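Local coordinates for Endonuclease/exonuclease/phosphatase (Leptotrichia buccalis C-1013-b, PDB 3TEB), which probably acts as a metal-dependent nuclease of the DNase I-like endonuclease/exonuclease/phosphatase family, at residues Met40-Leu46 against Arg57-Ala62; Ile23-Ala27 against Val64-Leu69. All blocks are in the same frame, centred on the assembly; numbering follows the deposited sequence.

Contacts 1 and 2 share helix 61-69: contact 1 sets its first turn against strand 37-46, and contact 2 lays the following turns across helix 19-33. Their centres lie about 12 Å apart, on the same side of the chain's centre, and they touch directly. Tyr61 OH packs on Leu26 CD2 at 3.5 Å, and the selenium of Met40 (SE) on Leu65 CD2 at 3.6 Å, joining strand and both helices in one packed layer. Contact 1 also carries Glu42, a ligand of the magnesium ion. Contact 2 is more remote, with the side chain of Leu26 about 14 Å from the ion and about 11 Å from the side chain of Glu42.

Contact 1. Residues Met40-Leu46 against Arg57-Ala62; sequences MQEVNQL and REENYA. With MG (magnesium ion), chain C.
In the DNase I-like fold, the strand that delivers a metal-binding glutamate is met here by a type II turn and the capped start of a helix, with Gln45 set against Arg57 and Asn60. Gln45 OE1 is gripped from opposite faces of its amide plane, by Arg57 N at 2.7 Å and by Asn60 ND2 at 3.0 Å. Both N-H groups aim almost straight at the oxygen, but each donor lies about 50° out of the carbonyl plane. The two amides are nearly perpendicular, and OE1 lies in the plane of the Asn60 amide. A chi1 of 70° places CG of Gln45 between its backbone N and carbonyl carbon, from where the extended chain crosses the Arg57 side chain at about a right angle; NE2 is held by Asp55 O. Replacing Gln45 by an alanine would remove the acceptor shared by Arg57 N and Asn60 ND2 and the donor to Asp55 O, and would probably leave the Asn60 amide held mainly through weak bonds at OD1. Asn60 closes the turn, its N bonded to Arg57 O, and then serves as N-cap of helix 61-69, OD1 accepting a weak bond from Ala62 N. Tyr61 N continues the seam with a straight bond to Asn44 O (3.1 Å), while Asn44 ND2 turns to Ala13 O. Farther back along the strand, Val43 CG1 reaches Ala62 CB at 3.8 Å, and the terminal methyl CE of Met40, a selenomethionine, meets the same CB at 4.1 Å. Glu42 and Val43 both face Gly94 in a G1 beta bulge, where the strand turns a corner. The Glu42 carboxylate, well removed from the turn, binds the magnesium ion through OE2, and Asn10 ND2 donates to that same oxygen.

Contact 2. Residues Ile23-Ala27 against Val64-Leu69; sequences IDILA and VLLETL
Ala27 and Leu65 meet where the two helices pack most closely. The Ala27 methyl CB sits between Leu65 CD1 at 3.8 Å and Thr68 CG2 at 3.6 Å, and the small residue lets the backbones come near, with the CA atoms of Ala27 and Leu69 4.9 Å apart. Leu65 forks against the opposing helix: CD1 goes to Ala27, CD2 to Leu26 CD2 at 3.7 Å, and the two leucine side chains cross at about a right angle. Leu69 CD1 lies against Ala27 O. Segments 23-27 and 64-69 cross at -59°, their axes 9.1 Å apart, as neighbours in the outer helical layer that flanks a beta sheet in the DNase I-like alpha/beta sandwich. Toward solvent apolar packing gives way to the partly exposed, polar Asp24, whose OD1 shares the Thr68 methyl CG2 with Ala27 CB. A chi1 of -54° sets Thr68 OG1 beside the backbone N, pointed back to Val64 O, which also accepts Thr68 N, and leaves CG2 to face the other helix. The carboxylate of Asp24 is engaged by Tyr72 OH at OD1 and by a salt bridge from Arg28 at OD2. At the N-terminal ends of both segments the row is looser: Ile23 CD1 meets CG1 of the partly exposed Val64 at 4.2 Å.

Contact 1. Residues Met40-Leu46 against Arg57-Ala62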
HETATM    1  N   MSE A  40       0.389   2.900   1.601  1.00 26.41           N
HETATM    2  CA  MSE A  40       1.797   3.144   1.297  1.00 25.69           C
HETATM    3  C   MSE A  40       2.706   2.091   1.904  1.00 25.24           C
HETATM    4  O   MSE A  40       2.494   1.657   3.054  1.00 25.27           O
HETATM    5  CB  MSE A  40       2.206   4.510   1.805  1.00 25.60           C
HETATM    6  CG  MSE A  40       1.672   5.628   0.966  1.00 26.45           C
HETATM    7 SE   MSE A  40       2.199   7.336   1.718  0.75 29.40          SE
HETATM    8  CE  MSE A  40       1.143   7.240   3.356  1.00 27.44           C
ATOM      9  N   GLN A  41       3.707   1.683   1.124  1.00 24.67           N
ATOM     10  CA  GLN A  41       4.725   0.751   1.582  1.00 24.22           C
ATOM     11  C   GLN A  41       6.110   1.381   1.480  1.00 23.90           C
ATOM     12  O   GLN A  41       6.303   2.409   0.810  1.00 23.80           O
ATOM     13  CB  GLN A  41       4.678  -0.549   0.784  1.00 24.39           C
ATOM     14  CG  GLN A  41       3.309  -1.200   0.711  1.00 25.62           C
ATOM     15  CD  GLN A  41       2.396  -0.526  -0.302  1.00 27.98           C
ATOM     16  OE1 GLN A  41       2.836  -0.149  -1.395  1.00 30.60           O
ATOM     17  NE2 GLN A  41       1.122  -0.360   0.056  1.00 28.06           N
ATOM     18  N   GLU A  42       7.082   0.738   2.124  1.00 23.84           N
ATOM     19  CA  GLU A  42       8.454   1.254   2.211  1.00 23.99           C
ATOM     20  C   GLU A  42       8.397   2.713   2.712  1.00 23.78           C
ATOM     21  O   GLU A  42       8.953   3.614   2.108  1.00 23.99           O
ATOM     22  CB  GLU A  42       9.261   1.084   0.883  1.00 24.17           C
ATOM     23  CG  GLU A  42       9.508  -0.383   0.406  1.00 26.79           C
ATOM     24  CD  GLU A  42      10.680  -0.548  -0.610  1.00 31.63           C
ATOM     25  OE1 GLU A  42      11.857  -0.289  -0.252  1.00 34.87           O
ATOM     26  OE2 GLU A  42      10.451  -0.971  -1.771  1.00 33.11           O
ATOM     27  N   VAL A  43       7.680   2.931   3.805  1.00 23.64           N
ATOM     28  CA  VAL A  43       7.608   4.241   4.439  1.00 23.68           C
ATOM     29  C   VAL A  43       8.646   4.242   5.542  1.00 23.80           C
ATOM     30  O   VAL A  43       8.571   3.421   6.451  1.00 24.28           O
ATOM     31  CB  VAL A  43       6.210   4.505   5.043  1.00 23.66           C
ATOM     32  CG1 VAL A  43       6.220   5.755   5.881  1.00 23.81           C
ATOM     33  CG2 VAL A  43       5.176   4.628   3.947  1.00 23.51           C
ATOM     34  N   ASN A  44       9.614   5.152   5.464  1.00 23.71           N
ATOM     35  CA  ASN A  44      10.776   5.115   6.364  1.00 23.55           C
ATOM     36  C   ASN A  44      10.866   6.302   7.303  1.00 23.69           C
ATOM     37  O   ASN A  44      10.375   7.396   7.008  1.00 23.74           O
ATOM     38  CB  ASN A  44      12.092   5.015   5.572  1.00 23.61           C
ATOM     39  CG  ASN A  44      12.148   3.806   4.641  1.00 23.70           C
ATOM     40  OD1 ASN A  44      11.889   2.679   5.052  1.00 25.56           O
ATOM     41  ND2 ASN A  44      12.504   4.040   3.383  1.00 23.89           N
ATOM     42  N   GLN A  45      11.507   6.063   8.439  1.00 23.01           N
ATOM     43  CA  GLN A  45      11.917   7.126   9.350  1.00 22.17           C
ATOM     44  C   GLN A  45      13.280   6.790   9.961  1.00 22.73           C
ATOM     45  O   GLN A  45      13.668   5.621  10.059  1.00 23.47           O
ATOM     46  CB  GLN A  45      10.882   7.321  10.450  1.00 21.71           C
ATOM     47  CG  GLN A  45      10.809   6.177  11.469  1.00 22.26           C
ATOM     48  CD  GLN A  45       9.690   6.345  12.482  1.00 22.51           C
ATOM     49  OE1 GLN A  45       8.839   7.234  12.357  1.00 23.44           O
ATOM     50  NE2 GLN A  45       9.688   5.493  13.496  1.00 22.98           N
ATOM     51  N   LEU A  46      14.008   7.819  10.369  1.00 23.04           N
ATOM     52  CA  LEU A  46      15.316   7.621  10.975  1.00 24.30           C
ATOM     53  C   LEU A  46      15.201   7.121  12.403  1.00 24.71           C
ATOM     54  O   LEU A  46      14.588   7.778  13.236  1.00 24.43           O
ATOM     55  CB  LEU A  46      16.088   8.928  10.968  1.00 24.37           C
ATOM     56  CG  LEU A  46      16.754   9.276   9.654  1.00 26.07           C
ATOM     57  CD1 LEU A  46      16.988  10.780   9.577  1.00 28.46           C
ATOM     58  CD2 LEU A  46      18.058   8.517   9.527  1.00 28.10           C
ATOM     59  N   ARG A  57       8.566   9.069  14.384  1.00 23.98           N
ATOM     60  CA  ARG A  57       9.725   9.930  14.611  1.00 24.17           C
ATOM     61  C   ARG A  57       9.730  11.084  13.639  1.00 25.34           C
ATOM     62  O   ARG A  57       9.114  10.996  12.576  1.00 25.52           O
ATOM     63  CB  ARG A  57      11.022   9.131  14.539  1.00 23.62           C
ATOM     64  CG  ARG A  57      11.148   8.151  15.703  1.00 23.57           C
ATOM     65  CD  ARG A  57      12.428   7.332  15.695  1.00 22.87           C
ATOM     66  NE  ARG A  57      12.350   6.277  16.692  1.00 23.32           N
ATOM     67  CZ  ARG A  57      12.650   6.428  17.976  1.00 24.44           C
ATOM     68  NH1 ARG A  57      13.067   7.599  18.441  1.00 25.19           N
ATOM     69  NH2 ARG A  57      12.523   5.407  18.805  1.00 25.49           N
ATOM     70  N   GLU A  58      10.395  12.178  14.007  1.00 27.54           N
ATOM     71  CA  GLU A  58      10.499  13.341  13.129  1.00 30.07           C
ATOM     72  C   GLU A  58      10.970  12.930  11.755  1.00 29.91           C
ATOM     73  O   GLU A  58      11.838  12.063  11.601  1.00 29.39           O
ATOM     74  CB  GLU A  58      11.472  14.365  13.680  1.00 31.89           C
ATOM     75  CG  GLU A  58      10.927  15.221  14.790  1.00 37.62           C
ATOM     76  CD  GLU A  58      11.963  16.237  15.290  1.00 46.65           C
ATOM     77  OE1 GLU A  58      12.316  17.199  14.536  1.00 50.08           O
ATOM     78  OE2 GLU A  58      12.424  16.068  16.450  1.00 49.50           O
ATOM     79  N   GLU A  59      10.379  13.577  10.761  1.00 31.03           N
ATOM     80  CA  GLU A  59      10.719  13.378   9.344  1.00 31.61           C
ATOM     81  C   GLU A  59      10.309  11.993   8.802  1.00 29.16           C
ATOM     82  O   GLU A  59      10.746  11.598   7.732  1.00 29.33           O
ATOM     83  CB  GLU A  59      12.210  13.676   9.052  1.00 33.05           C
ATOM     84  CG  GLU A  59      12.669  15.143   9.155  1.00 40.00           C
ATOM     85  CD  GLU A  59      14.170  15.312   8.769  1.00 48.58           C
ATOM     86  OE1 GLU A  59      14.559  16.431   8.315  1.00 52.54           O
ATOM     87  OE2 GLU A  59      14.960  14.319   8.906  1.00 51.10           O
ATOM     88  N   ASN A  60       9.471  11.265   9.539  1.00 26.74           N
ATOM     89  CA  ASN A  60       8.781  10.106   8.975  1.00 25.29           C
ATOM     90  C   ASN A  60       8.138  10.503   7.639  1.00 25.68           C
ATOM     91  O   ASN A  60       7.416  11.494   7.552  1.00 26.00           O
ATOM     92  CB  ASN A  60       7.748   9.556   9.970  1.00 24.98           C
ATOM     93  CG  ASN A  60       6.918   8.408   9.395  1.00 25.39           C
ATOM     94  OD1 ASN A  60       6.206   8.572   8.398  1.00 26.41           O
ATOM     95  ND2 ASN A  60       6.996   7.246  10.036  1.00 24.47           N
ATOM     96  N   TYR A  61       8.426   9.740   6.594  1.00 25.57           N
ATOM     97  CA  TYR A  61       8.035  10.136   5.244  1.00 25.10           C
ATOM     98  C   TYR A  61       6.554  10.453   5.145  1.00 24.28           C
ATOM     99  O   TYR A  61       6.162  11.462   4.564  1.00 23.89           O
ATOM    100  CB  TYR A  61       8.404   9.037   4.262  1.00 25.50           C
ATOM    101  CG  TYR A  61       8.065   9.326   2.812  1.00 26.32           C
ATOM    102  CD1 TYR A  61       9.050   9.726   1.908  1.00 27.08           C
ATOM    103  CD2 TYR A  61       6.762   9.170   2.334  1.00 26.99           C
ATOM    104  CE1 TYR A  61       8.742   9.966   0.575  1.00 27.59           C
ATOM    105  CE2 TYR A  61       6.447   9.411   1.002  1.00 27.29           C
ATOM    106  CZ  TYR A  61       7.439   9.807   0.135  1.00 27.36           C
ATOM    107  OH  TYR A  61       7.113  10.041  -1.172  1.00 27.73           O
ATOM    108  N   ALA A  62       5.743   9.576   5.734  1.00 24.23           N
ATOM    109  CA  ALA A  62       4.285   9.693   5.713  1.00 23.90           C
ATOM    110  C   ALA A  62       3.821  10.963   6.427  1.00 23.95           C
ATOM    111  O   ALA A  62       2.993  11.711   5.912  1.00 23.85           O
ATOM    112  CB  ALA A  62       3.665   8.467   6.325  1.00 23.75           C
TER
HETATM  113 MG    MG C 301      11.768  -1.033  -2.978  1.00 32.96          MG
HETATM  114  O   HOH W   1      13.133  10.462   9.550  1.00 39.58           O

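Contact 2. Residues Ile23-Ala27 against Val64-Leu69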
ATOM      1  N   ILE A  23       7.915  14.056  -3.215  1.00 30.48           N
ATOM      2  CA  ILE A  23       6.904  14.248  -2.166  1.00 29.93           C
ATOM      3  C   ILE A  23       5.876  15.282  -2.626  1.00 30.58           C
ATOM      4  O   ILE A  23       4.682  15.030  -2.573  1.00 30.52           O
ATOM      5  CB  ILE A  23       7.519  14.689  -0.822  1.00 29.58           C
ATOM      6  CG1 ILE A  23       8.233  13.520  -0.165  1.00 28.91           C
ATOM      7  CG2 ILE A  23       6.449  15.215   0.117  1.00 29.00           C
ATOM      8  CD1 ILE A  23       9.165  13.937   0.952  1.00 28.87           C
ATOM      9  N   ASP A  24       6.342  16.426  -3.109  1.00 31.33           N
ATOM     10  CA  ASP A  24       5.434  17.468  -3.526  1.00 32.51           C
ATOM     11  C   ASP A  24       4.464  17.019  -4.624  1.00 32.75           C
ATOM     12  O   ASP A  24       3.274  17.313  -4.542  1.00 32.95           O
ATOM     13  CB  ASP A  24       6.201  18.703  -3.956  1.00 33.22           C
ATOM     14  CG  ASP A  24       5.383  19.966  -3.803  1.00 35.33           C
ATOM     15  OD1 ASP A  24       5.047  20.303  -2.635  1.00 36.55           O
ATOM     16  OD2 ASP A  24       5.088  20.615  -4.844  1.00 36.89           O
ATOM     17  N   ILE A  25       4.974  16.313  -5.638  1.00 32.68           N
ATOM     18  CA  ILE A  25       4.147  15.715  -6.690  1.00 32.71           C
ATOM     19  C   ILE A  25       3.062  14.834  -6.066  1.00 32.28           C
ATOM     20  O   ILE A  25       1.883  14.935  -6.395  1.00 32.57           O
ATOM     21  CB  ILE A  25       4.951  14.765  -7.613  1.00 32.74           C
ATOM     22  CG1 ILE A  25       6.266  15.378  -8.130  1.00 33.44           C
ATOM     23  CG2 ILE A  25       4.045  14.203  -8.705  1.00 33.06           C
ATOM     24  CD1 ILE A  25       6.166  16.128  -9.397  1.00 35.30           C
ATOM     25  N   LEU A  26       3.477  13.945  -5.174  1.00 31.58           N
ATOM     26  CA  LEU A  26       2.551  13.020  -4.540  1.00 31.01           C
ATOM     27  C   LEU A  26       1.473  13.777  -3.793  1.00 31.35           C
ATOM     28  O   LEU A  26       0.298  13.527  -4.007  1.00 31.46           O
ATOM     29  CB  LEU A  26       3.309  12.097  -3.594  1.00 30.58           C
ATOM     30  CG  LEU A  26       2.611  10.992  -2.811  1.00 29.97           C
ATOM     31  CD1 LEU A  26       1.679  10.140  -3.679  1.00 29.29           C
ATOM     32  CD2 LEU A  26       3.719  10.150  -2.186  1.00 30.05           C
ATOM     33  N   ALA A  27       1.884  14.713  -2.938  1.00 31.84           N
ATOM     34  CA  ALA A  27       0.961  15.541  -2.167  1.00 32.87           C
ATOM     35  C   ALA A  27      -0.040  16.284  -3.048  1.00 34.34           C
ATOM     36  O   ALA A  27      -1.241  16.101  -2.873  1.00 34.75           O
ATOM     37  CB  ALA A  27       1.714  16.500  -1.279  1.00 32.67           C
ATOM     38  N   VAL A  64       5.587  13.667   6.888  1.00 26.41           N
ATOM     39  CA  VAL A  64       5.980  14.789   6.028  1.00 27.08           C
ATOM     40  C   VAL A  64       4.971  14.952   4.884  1.00 27.27           C
ATOM     41  O   VAL A  64       4.502  16.058   4.605  1.00 27.41           O
ATOM     42  CB  VAL A  64       7.423  14.626   5.467  1.00 27.21           C
ATOM     43  CG1 VAL A  64       7.746  15.742   4.479  1.00 26.78           C
ATOM     44  CG2 VAL A  64       8.435  14.590   6.611  1.00 27.48           C
ATOM     45  N   LEU A  65       4.629  13.839   4.245  1.00 27.65           N
ATOM     46  CA  LEU A  65       3.636  13.840   3.180  1.00 28.37           C
ATOM     47  C   LEU A  65       2.374  14.568   3.619  1.00 29.39           C
ATOM     48  O   LEU A  65       1.918  15.503   2.958  1.00 29.52           O
ATOM     49  CB  LEU A  65       3.286  12.411   2.782  1.00 28.31           C
ATOM     50  CG  LEU A  65       2.232  12.257   1.695  1.00 28.81           C
ATOM     51  CD1 LEU A  65       2.460  13.252   0.563  1.00 29.03           C
ATOM     52  CD2 LEU A  65       2.324  10.854   1.166  1.00 29.37           C
ATOM     53  N   LEU A  66       1.835  14.127   4.748  1.00 30.74           N
ATOM     54  CA  LEU A  66       0.680  14.739   5.355  1.00 32.63           C
ATOM     55  C   LEU A  66       0.819  16.245   5.597  1.00 34.38           C
ATOM     56  O   LEU A  66      -0.100  17.000   5.279  1.00 35.01           O
ATOM     57  CB  LEU A  66       0.352  14.036   6.662  1.00 32.86           C
ATOM     58  CG  LEU A  66      -1.143  14.110   6.972  1.00 34.21           C
ATOM     59  CD1 LEU A  66      -1.869  13.061   6.157  1.00 34.98           C
ATOM     60  CD2 LEU A  66      -1.412  13.935   8.467  1.00 36.19           C
ATOM     61  N   GLU A  67       1.943  16.685   6.162  1.00 36.04           N
ATOM     62  CA  GLU A  67       2.136  18.117   6.393  1.00 38.58           C
ATOM     63  C   GLU A  67       2.201  18.902   5.095  1.00 38.52           C
ATOM     64  O   GLU A  67       1.748  20.042   5.032  1.00 39.12           O
ATOM     65  CB  GLU A  67       3.355  18.393   7.265  1.00 39.83           C
ATOM     66  CG  GLU A  67       2.994  18.456   8.743  1.00 45.58           C
ATOM     67  CD  GLU A  67       4.185  18.771   9.675  1.00 52.67           C
ATOM     68  OE1 GLU A  67       3.950  18.859  10.909  1.00 56.66           O
ATOM     69  OE2 GLU A  67       5.342  18.927   9.201  1.00 54.77           O
ATOM     70  N   THR A  68       2.752  18.277   4.058  1.00 38.11           N
ATOM     71  CA  THR A  68       2.792  18.869   2.720  1.00 38.24           C
ATOM     72  C   THR A  68       1.398  18.892   2.117  1.00 38.70           C
ATOM     73  O   THR A  68       1.016  19.846   1.459  1.00 39.16           O
ATOM     74  CB  THR A  68       3.737  18.093   1.782  1.00 37.60           C
ATOM     75  OG1 THR A  68       5.027  17.995   2.390  1.00 37.94           O
ATOM     76  CG2 THR A  68       3.872  18.790   0.433  1.00 37.23           C
ATOM     77  N   LEU A  69       0.640  17.832   2.355  1.00 39.04           N
ATOM     78  CA  LEU A  69      -0.709  17.738   1.853  1.00 40.07           C
ATOM     79  C   LEU A  69      -1.547  18.905   2.355  1.00 42.26           C
ATOM     80  O   LEU A  69      -2.383  19.424   1.626  1.00 42.77           O
ATOM     81  CB  LEU A  69      -1.307  16.406   2.276  1.00 39.48           C
ATOM     82  CG  LEU A  69      -2.690  16.014   1.776  1.00 39.82           C
ATOM     83  CD1 LEU A  69      -2.881  16.287   0.276  1.00 40.26           C
ATOM     84  CD2 LEU A  69      -2.929  14.551   2.108  1.00 39.15           C
TER